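Local coordinates for protein serine protease inhibitor (Schistosoma haematobium, PDB 3STO) that probably inhibits serine proteases, as a member of the serpin family from a parasitic blood fluke, at residues A[52-57]-A[87-92]; A[243-248]-A[252-257]; A[383-388]-A[393-398]. All blocks are in the same frame, centred on the assembly; numbering follows the deposited sequence.

Contact 1 of 3, residues A[52-57]-A[87-92]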
loop_
_atom_site.group_PDB
_atom_site.type_symbol
_atom_site.label_atom_id
_atom_site.label_comp_id
_atom_site.label_asym_id
_atom_site.label_seq_id
_atom_site.Cartn_x
_atom_site.Cartn_y
_atom_site.Cartn_z
ATOM N N ILE A 52 -7.637 9.764 9.353
ATOM C CA ILE A 52 -8.815 10.576 9.118
ATOM C C ILE A 52 -9.728 10.654 10.379
ATOM O O ILE A 52 -10.249 11.722 10.714
ATOM C CB ILE A 52 -9.547 10.121 7.863
ATOM C CG1 ILE A 52 -10.279 11.285 7.225
ATOM C CG2 ILE A 52 -10.478 8.948 8.154
ATOM C CD1 ILE A 52 -10.700 10.976 5.819
ATOM N N LEU A 53 -9.867 9.540 11.101
ATOM C CA LEU A 53 -10.705 9.475 12.304
ATOM C C LEU A 53 -10.215 10.408 13.409
ATOM O O LEU A 53 -11.001 11.052 14.080
ATOM C CB LEU A 53 -10.807 8.040 12.812
ATOM C CG LEU A 53 -11.449 7.086 11.793
ATOM C CD1 LEU A 53 -11.501 5.680 12.328
ATOM C CD2 LEU A 53 -12.846 7.562 11.434
ATOM N N LEU A 54 -8.914 10.503 13.573
ATOM C CA LEU A 54 -8.332 11.453 14.503
ATOM C C LEU A 54 -8.262 12.891 13.942
ATOM O O LEU A 54 -8.435 13.862 14.676
ATOM C CB LEU A 54 -6.923 10.985 14.888
ATOM C CG LEU A 54 -6.121 11.926 15.763
ATOM C CD1 LEU A 54 -6.897 12.193 17.067
ATOM C CD2 LEU A 54 -4.780 11.333 16.043
ATOM N N GLY A 55 -7.967 13.028 12.649
ATOM C CA GLY A 55 -7.803 14.339 12.052
ATOM C C GLY A 55 -9.140 15.048 11.958
ATOM O O GLY A 55 -9.203 16.263 11.995
ATOM N N SER A 56 -10.218 14.280 11.855
ATOM C CA SER A 56 -11.536 14.859 11.652
ATOM C C SER A 56 -12.257 15.220 12.940
ATOM O O SER A 56 -13.407 15.688 12.893
ATOM C CB SER A 56 -12.418 13.877 10.872
ATOM O OG SER A 56 -12.832 12.791 11.697
ATOM N N GLY A 57 -11.620 14.967 14.085
ATOM C CA GLY A 57 -12.310 15.051 15.372
ATOM C C GLY A 57 -13.191 13.853 15.763
ATOM O O GLY A 57 -13.746 13.814 16.859
ATOM N N GLN A 87 -4.999 18.482 15.144
ATOM C CA GLN A 87 -4.384 19.405 14.204
ATOM C C GLN A 87 -3.144 18.791 13.547
ATOM O O GLN A 87 -2.991 18.838 12.330
ATOM C CB GLN A 87 -4.009 20.723 14.905
ATOM C CG GLN A 87 -3.823 21.874 13.925
ATOM C CD GLN A 87 -4.953 21.918 12.893
ATOM O OE1 GLN A 87 -6.113 22.189 13.239
ATOM N NE2 GLN A 87 -4.623 21.615 11.622
ATOM N N GLU A 88 -2.254 18.251 14.375
ATOM C CA GLU A 88 -1.015 17.668 13.896
ATOM C C GLU A 88 -1.275 16.491 12.939
ATOM O O GLU A 88 -0.568 16.333 11.945
ATOM C CB GLU A 88 -0.141 17.224 15.063
ATOM C CG GLU A 88 1.141 16.501 14.620
ATOM C CD GLU A 88 1.952 15.978 15.792
ATOM O OE1 GLU A 88 1.589 16.272 16.960
ATOM O OE2 GLU A 88 2.938 15.248 15.546
HETATM N N MSE A 89 -2.320 15.716 13.231
HETATM C CA MSE A 89 -2.676 14.538 12.446
HETATM C C MSE A 89 -3.283 14.971 11.126
HETATM O O MSE A 89 -2.916 14.458 10.083
HETATM C CB MSE A 89 -3.648 13.629 13.211
HETATM C CG MSE A 89 -4.120 12.379 12.465
HETATM SE SE MSE A 89 -2.667 11.054 12.117
HETATM C CE MSE A 89 -2.787 9.935 13.683
ATOM N N LYS A 90 -4.204 15.915 11.176
ATOM C CA LYS A 90 -4.799 16.457 9.970
ATOM C C LYS A 90 -3.737 17.074 9.054
ATOM O O LYS A 90 -3.782 16.913 7.826
ATOM C CB LYS A 90 -5.850 17.509 10.313
ATOM C CG LYS A 90 -6.352 18.241 9.133
ATOM C CD LYS A 90 -7.715 18.838 9.394
ATOM C CE LYS A 90 -8.151 19.692 8.206
ATOM N NZ LYS A 90 -9.460 20.383 8.415
ATOM N N SER A 91 -2.771 17.763 9.647
ATOM C CA SER A 91 -1.760 18.432 8.841
ATOM C C SER A 91 -0.831 17.434 8.123
ATOM O O SER A 91 -0.497 17.623 6.955
ATOM C CB SER A 91 -0.965 19.397 9.712
ATOM O OG SER A 91 0.004 20.087 8.965
ATOM N N LEU A 92 -0.424 16.383 8.836
ATOM C CA LEU A 92 0.412 15.308 8.303
ATOM C C LEU A 92 -0.284 14.606 7.149
ATOM O O LEU A 92 0.227 14.531 6.021
ATOM C CB LEU A 92 0.686 14.310 9.404
ATOM C CG LEU A 92 1.303 12.965 9.083
ATOM C CD1 LEU A 92 2.566 13.168 8.276
ATOM C CD2 LEU A 92 1.612 12.287 10.409
#

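Contact 2 of 3, residues A[243-248]-A[252-257]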
loop_
_atom_site.group_PDB
_atom_site.type_symbol
_atom_site.label_atom_id
_atom_site.label_comp_id
_atom_site.label_asym_id
_atom_site.label_seq_id
_atom_site.Cartn_x
_atom_site.Cartn_y
_atom_site.Cartn_z
ATOM N N ILE A 243 19.507 -5.862 -6.689
ATOM C CA ILE A 243 18.385 -4.973 -6.865
ATOM C C ILE A 243 18.506 -4.179 -8.156
ATOM O O ILE A 243 19.600 -3.743 -8.501
ATOM C CB ILE A 243 18.322 -3.977 -5.641
ATOM C CG1 ILE A 243 18.097 -4.735 -4.333
ATOM C CG2 ILE A 243 17.257 -2.879 -5.836
ATOM C CD1 ILE A 243 17.986 -3.846 -3.123
ATOM N N VAL A 244 17.386 -3.988 -8.857
ATOM C CA VAL A 244 17.295 -3.031 -9.938
ATOM C C VAL A 244 16.187 -2.077 -9.626
ATOM O O VAL A 244 15.252 -2.420 -8.914
ATOM C CB VAL A 244 17.009 -3.636 -11.387
ATOM C CG1 VAL A 244 18.221 -4.366 -11.918
ATOM C CG2 VAL A 244 15.760 -4.514 -11.403
ATOM N N SER A 245 16.301 -0.873 -10.178
ATOM C CA SER A 245 15.266 0.151 -10.063
ATOM C C SER A 245 14.840 0.535 -11.463
ATOM O O SER A 245 15.660 0.948 -12.267
ATOM C CB SER A 245 15.817 1.356 -9.346
ATOM O OG SER A 245 14.753 2.123 -8.878
ATOM N N LYS A 246 13.569 0.359 -11.773
ATOM C CA LYS A 246 13.100 0.635 -13.112
ATOM C C LYS A 246 12.093 1.769 -13.012
ATOM O O LYS A 246 10.986 1.590 -12.519
ATOM C CB LYS A 246 12.455 -0.589 -13.744
ATOM C CG LYS A 246 11.882 -0.316 -15.117
ATOM C CD LYS A 246 11.421 -1.590 -15.835
ATOM C CE LYS A 246 10.833 -1.273 -17.226
ATOM N NZ LYS A 246 11.755 -0.455 -18.041
ATOM N N PRO A 247 12.478 2.948 -13.496
ATOM C CA PRO A 247 11.657 4.148 -13.306
ATOM C C PRO A 247 10.327 4.125 -14.060
ATOM O O PRO A 247 10.185 3.609 -15.170
ATOM C CB PRO A 247 12.551 5.283 -13.848
ATOM C CG PRO A 247 13.894 4.653 -14.168
ATOM C CD PRO A 247 13.650 3.187 -14.353
ATOM N N LEU A 248 9.334 4.736 -13.440
ATOM C CA LEU A 248 8.074 4.982 -14.105
ATOM C C LEU A 248 8.190 6.282 -14.871
ATOM O O LEU A 248 9.227 6.959 -14.820
ATOM C CB LEU A 248 6.910 4.957 -13.102
ATOM C CG LEU A 248 6.780 3.451 -12.824
ATOM C CD1 LEU A 248 6.806 3.134 -11.380
ATOM C CD2 LEU A 248 5.612 2.787 -13.611
ATOM N N ARG A 252 9.556 10.333 -10.326
ATOM C CA ARG A 252 9.560 10.350 -8.870
ATOM C C ARG A 252 9.313 8.905 -8.322
ATOM O O ARG A 252 9.770 8.521 -7.249
ATOM C CB ARG A 252 8.477 11.325 -8.377
ATOM C CG ARG A 252 7.949 10.970 -7.002
ATOM C CD ARG A 252 7.085 12.059 -6.431
ATOM N NE ARG A 252 6.766 11.784 -5.032
ATOM C CZ ARG A 252 5.943 12.529 -4.301
ATOM N NH1 ARG A 252 5.351 13.585 -4.843
ATOM N NH2 ARG A 252 5.711 12.216 -3.036
ATOM N N PHE A 253 8.569 8.119 -9.079
ATOM C CA PHE A 253 8.261 6.759 -8.711
ATOM C C PHE A 253 9.090 5.768 -9.536
ATOM O O PHE A 253 9.303 5.959 -10.738
ATOM C CB PHE A 253 6.759 6.514 -8.899
ATOM C CG PHE A 253 5.914 7.466 -8.108
ATOM C CD1 PHE A 253 5.869 7.372 -6.709
ATOM C CD2 PHE A 253 5.178 8.473 -8.745
ATOM C CE1 PHE A 253 5.102 8.273 -5.960
ATOM C CE2 PHE A 253 4.424 9.346 -8.015
ATOM C CZ PHE A 253 4.398 9.260 -6.612
ATOM N N THR A 254 9.561 4.714 -8.866
ATOM C CA THR A 254 10.322 3.658 -9.522
ATOM C C THR A 254 9.909 2.283 -9.005
ATOM O O THR A 254 9.427 2.154 -7.879
ATOM C CB THR A 254 11.835 3.886 -9.363
ATOM O OG1 THR A 254 12.526 2.912 -10.120
ATOM C CG2 THR A 254 12.279 3.790 -7.913
ATOM N N PHE A 255 10.030 1.270 -9.856
ATOM C CA PHE A 255 9.710 -0.089 -9.467
ATOM C C PHE A 255 10.985 -0.784 -9.067
ATOM O O PHE A 255 11.862 -0.947 -9.894
ATOM C CB PHE A 255 9.074 -0.819 -10.629
ATOM C CG PHE A 255 8.563 -2.176 -10.287
ATOM C CD1 PHE A 255 7.495 -2.334 -9.391
ATOM C CD2 PHE A 255 9.069 -3.292 -10.937
ATOM C CE1 PHE A 255 6.965 -3.621 -9.097
ATOM C CE2 PHE A 255 8.564 -4.583 -10.654
ATOM C CZ PHE A 255 7.501 -4.732 -9.723
ATOM N N VAL A 256 11.099 -1.141 -7.791
ATOM C CA VAL A 256 12.296 -1.747 -7.241
ATOM C C VAL A 256 12.075 -3.252 -7.095
ATOM O O VAL A 256 11.113 -3.661 -6.459
ATOM C CB VAL A 256 12.661 -1.096 -5.902
ATOM C CG1 VAL A 256 13.851 -1.831 -5.224
ATOM C CG2 VAL A 256 12.969 0.408 -6.123
ATOM N N ILE A 257 12.939 -4.059 -7.728
ATOM C CA ILE A 257 12.894 -5.515 -7.602
ATOM C C ILE A 257 14.051 -5.988 -6.771
ATOM O O ILE A 257 15.187 -5.560 -6.956
ATOM C CB ILE A 257 12.879 -6.228 -8.957
ATOM C CG1 ILE A 257 11.843 -5.563 -9.886
ATOM C CG2 ILE A 257 12.624 -7.755 -8.804
ATOM C CD1 ILE A 257 12.241 -5.642 -11.358
#

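Contact 3 of 3, residues A[383-388]-A[393-398]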
loop_
_atom_site.group_PDB
_atom_site.type_symbol
_atom_site.label_atom_id
_atom_site.label_comp_id
_atom_site.label_asym_id
_atom_site.label_seq_id
_atom_site.Cartn_x
_atom_site.Cartn_y
_atom_site.Cartn_z
ATOM N N CYS A 383 9.248 -6.838 -4.299
ATOM C CA CYS A 383 9.266 -5.626 -5.087
ATOM C C CYS A 383 8.519 -4.466 -4.410
ATOM O O CYS A 383 7.711 -4.672 -3.490
ATOM C CB CYS A 383 8.760 -5.890 -6.501
ATOM S SG CYS A 383 7.076 -6.405 -6.539
ATOM N N PHE A 384 8.815 -3.248 -4.861
ATOM C CA PHE A 384 8.245 -2.049 -4.276
ATOM C C PHE A 384 7.917 -1.046 -5.350
ATOM O O PHE A 384 8.585 -0.999 -6.379
ATOM C CB PHE A 384 9.268 -1.400 -3.377
ATOM C CG PHE A 384 9.775 -2.285 -2.265
ATOM C CD1 PHE A 384 9.102 -2.329 -1.025
ATOM C CD2 PHE A 384 10.943 -2.997 -2.420
ATOM C CE1 PHE A 384 9.570 -3.078 0.024
ATOM C CE2 PHE A 384 11.439 -3.784 -1.374
ATOM C CZ PHE A 384 10.755 -3.815 -0.143
ATOM N N ILE A 385 6.868 -0.255 -5.142
ATOM C CA ILE A 385 6.818 1.021 -5.828
ATOM C C ILE A 385 7.471 1.991 -4.859
ATOM O O ILE A 385 7.001 2.161 -3.749
ATOM C CB ILE A 385 5.425 1.436 -6.142
ATOM C CG1 ILE A 385 4.806 0.432 -7.106
ATOM C CG2 ILE A 385 5.412 2.891 -6.660
ATOM C CD1 ILE A 385 3.315 0.617 -7.295
ATOM N N TYR A 386 8.610 2.552 -5.239
ATOM C CA TYR A 386 9.400 3.352 -4.319
ATOM C C TYR A 386 9.206 4.825 -4.670
ATOM O O TYR A 386 9.221 5.188 -5.848
ATOM C CB TYR A 386 10.882 2.951 -4.434
ATOM C CG TYR A 386 11.859 3.764 -3.611
ATOM C CD1 TYR A 386 11.907 3.645 -2.230
ATOM C CD2 TYR A 386 12.740 4.655 -4.219
ATOM C CE1 TYR A 386 12.801 4.377 -1.472
ATOM C CE2 TYR A 386 13.641 5.402 -3.469
ATOM C CZ TYR A 386 13.661 5.262 -2.082
ATOM O OH TYR A 386 14.557 5.987 -1.312
ATOM N N ASP A 387 9.019 5.657 -3.641
ATOM C CA ASP A 387 8.825 7.104 -3.808
ATOM C C ASP A 387 10.122 7.873 -3.544
ATOM O O ASP A 387 10.645 7.852 -2.430
ATOM C CB ASP A 387 7.715 7.584 -2.889
ATOM C CG ASP A 387 7.344 9.044 -3.124
ATOM O OD1 ASP A 387 8.227 9.887 -3.435
ATOM O OD2 ASP A 387 6.149 9.348 -2.973
ATOM N N GLN A 388 10.646 8.555 -4.566
ATOM C CA GLN A 388 12.014 9.088 -4.489
ATOM C C GLN A 388 12.065 10.385 -3.736
ATOM O O GLN A 388 13.123 10.831 -3.304
ATOM C CB GLN A 388 12.660 9.242 -5.872
ATOM C CG GLN A 388 12.656 7.957 -6.653
ATOM C CD GLN A 388 14.002 7.621 -7.239
ATOM O OE1 GLN A 388 15.019 7.501 -6.524
ATOM N NE2 GLN A 388 14.031 7.475 -8.548
ATOM N N PRO A 393 8.889 3.212 0.413
ATOM C CA PRO A 393 7.966 2.533 -0.495
ATOM C C PRO A 393 6.528 2.907 -0.185
ATOM O O PRO A 393 6.104 3.000 0.970
ATOM C CB PRO A 393 8.210 1.052 -0.188
ATOM C CG PRO A 393 8.617 1.050 1.278
ATOM C CD PRO A 393 9.441 2.316 1.450
ATOM N N ILE A 394 5.770 3.149 -1.230
ATOM C CA ILE A 394 4.360 3.346 -1.034
ATOM C C ILE A 394 3.566 2.077 -1.337
ATOM O O ILE A 394 2.384 1.997 -1.052
ATOM C CB ILE A 394 3.843 4.545 -1.835
ATOM C CG1 ILE A 394 4.061 4.331 -3.317
ATOM C CG2 ILE A 394 4.525 5.861 -1.352
ATOM C CD1 ILE A 394 3.234 5.281 -4.125
HETATM N N MSE A 395 4.232 1.081 -1.900
HETATM C CA MSE A 395 3.635 -0.226 -2.123
HETATM C C MSE A 395 4.772 -1.236 -1.870
HETATM O O MSE A 395 5.897 -1.056 -2.341
HETATM C CB MSE A 395 3.039 -0.292 -3.525
HETATM C CG MSE A 395 2.302 -1.565 -3.923
HETATM SE SE MSE A 395 3.350 -3.192 -4.295
HETATM C CE MSE A 395 4.672 -2.775 -5.695
ATOM N N ALA A 396 4.480 -2.253 -1.063
ATOM C CA ALA A 396 5.402 -3.338 -0.742
ATOM C C ALA A 396 4.721 -4.668 -1.093
ATOM O O ALA A 396 3.537 -4.866 -0.849
ATOM C CB ALA A 396 5.816 -3.303 0.768
ATOM N N ALA A 397 5.474 -5.561 -1.702
ATOM C CA ALA A 397 4.927 -6.785 -2.238
ATOM C C ALA A 397 5.947 -7.908 -2.190
ATOM O O ALA A 397 7.139 -7.708 -2.401
ATOM C CB ALA A 397 4.433 -6.589 -3.683
ATOM N N LYS A 398 5.454 -9.104 -1.918
ATOM C CA LYS A 398 6.237 -10.299 -2.134
ATOM C C LYS A 398 5.516 -11.161 -3.196
ATOM O O LYS A 398 4.324 -11.486 -3.074
ATOM C CB LYS A 398 6.432 -11.062 -0.829
ATOM C CG LYS A 398 7.161 -12.388 -1.024
ATOM C CD LYS A 398 7.362 -13.116 0.283
ATOM C CE LYS A 398 6.051 -13.627 0.842
ATOM N NZ LYS A 398 6.294 -14.784 1.747
#

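Contact 1 of 3, residues A[52-57]-A[87-92]
Met89, a selenomethionine, lies against Leu54 and Gly55 where the end of helix 43-55 meets helix 82-101. It has the most surface buried here, followed by Gly55 and Leu54. Leu54 CD2 is 3.4 Å from Met89 CE, and the two side chains cross at about a right angle. CG of Met89 stands anti to its backbone nitrogen (chi1 178°), and the chain then bends at chi2 and chi3, which brings the CE methyl back over the same CD2 branch that its CG meets at 3.8 Å. Gly55 supplies backbone alone: its N is 3.9 Å from Met89 CG, and the two helix backbones come close here, with Gly55 CA 4.2 Å from Lys90 CA. Beside this glycine the aliphatic part of Lys90 runs past the carbonyl, with CD 4.0 Å from Gly55 O, while the extended chain carries the amine away from helix 43-55. The joint is thus apolar and van der Waals in kind. Helix 61-70 packs against it through Ile67, which touches both Leu54 and Met89. Beyond Gly55, helix 43-55 gives way to a turn at Gly57, and Ser56 packs on helix 131-138.

Contact 2 of 3, residues A[243-248]-A[252-257]
Strands 241-247 and 253-260 form an antiparallel beta hairpin of the serpin fold, and residues 243-248 and 252-257 make up its closed end. Backbone hydrogen bonds set the register. Lys246 and Phe255 bond both ways, Phe255 N to Lys246 O at 2.8 Å and nearly straight (174°), although the donor stands above the carbonyl plane. Val244 and Ile257 form a second such pair, in which the bond from Val244 N to Ile257 O is weak. Past Pro247, Leu248 N reaches Phe253 O at 3.0 Å, extending the pairing to the turn.

Apolar contacts fill in between these bonds. Val244 CG2 is 3.7 Å from Ile257 CD1, the two side chains running side by side on the face that also bears Lys246 and Phe255. Ile243 CG2 touches Val256 CG1 at 3.6 Å. Leu248 lays CD1 along the backbone of Phe253 and Thr254.

The charge of Lys246 is met outside the pair: its amine bonds to Ser200 O and Gln227 OE1, and the residue makes a cation-pi contact with Phe202.

The polar side-chain link between the strands is diagonal. Both hydroxyls stand anti to their own backbone nitrogens, which turns them toward each other, and Ser245 OG and Thr254 OG1 are hydrogen-bonded at 2.7 Å.

Contact 3 of 3, residues A[383-388]-A[393-398]
Ile385 meets both Ile394 and Met395, the latter a selenomethionine, and this doubling is a classic beta bulge in the antiparallel hairpin of strands 381-387 and 392-399. Ile394 N bonds to Ile385 O at 3.0 Å, nearly in line with the carbonyl, and Met395 N adds a weak bond to the same oxygen. Ile385 N in turn donates to Met395 O. Beyond the bulge the register is regular, with Cys383 N 3.0 Å from Ala397 O and Ala397 N returning a bond to Cys383 O.

The side chains divide between two faces. On one, Met395 bends at chi2 and chi3 so that its CE comes back to 3.5 Å from Ile385 CG1, the two chains crossing at about a right angle. Cys383 SG continues this face against Ala397 CB at 3.9 Å. On the other, the side chains of Phe384 and Pro393 run side by side, CD1 to CB 3.6 Å, while Phe384 CE1 meets Ala396 CB at 3.8 Å; Met395 O sits at the ring edge, near its plane. Toward the turn, Ile394 CG2 packs on Asp387 CB at 3.9 Å.

Outside this shell, strand 253-260 flanks 383-388, and the backbones of Ala396 and Lys398 bond to Thr41 and Phe39. Leu272 and Leu279 touch Phe384, whereas Phe194 touches both Ile385 and Ile394. Asp387 OD1 forms a salt bridge with Arg252 NE and also accepts bonds from the backbone N-H groups of Gln389 and Leu390 at the turn between the strands.

Between the strands, then, the side chains meet through carbon and sulfur, and the polar work falls to the backbone: Ile385 O takes one good bond, from Ile394 N, and one weak one, from Met395 N, as the chain takes up the extra residue.

Contacts 2 and 3 belong to one sheet region: strands 253-260 and 381-387 are neighbours in it, and Thr254 O lies 2.8 Å from Tyr386 N, a probable hydrogen bond between the two hairpins. Their centres are 9 Å apart, and nearly all their touching residues are buried. Contact 1 stands apart among the helices, about 25 Å from contact 3 and 32 Å from contact 2, centre to centre, and is only partly buried. Chemistry follows place: the helix joint relies on Leu54 and Met89 packing together beside a glycine backbone, while both hairpins are set by backbone bonding. Contact 2 adds a hydroxyl pair between its strands, whereas contact 3 accommodates a bulge.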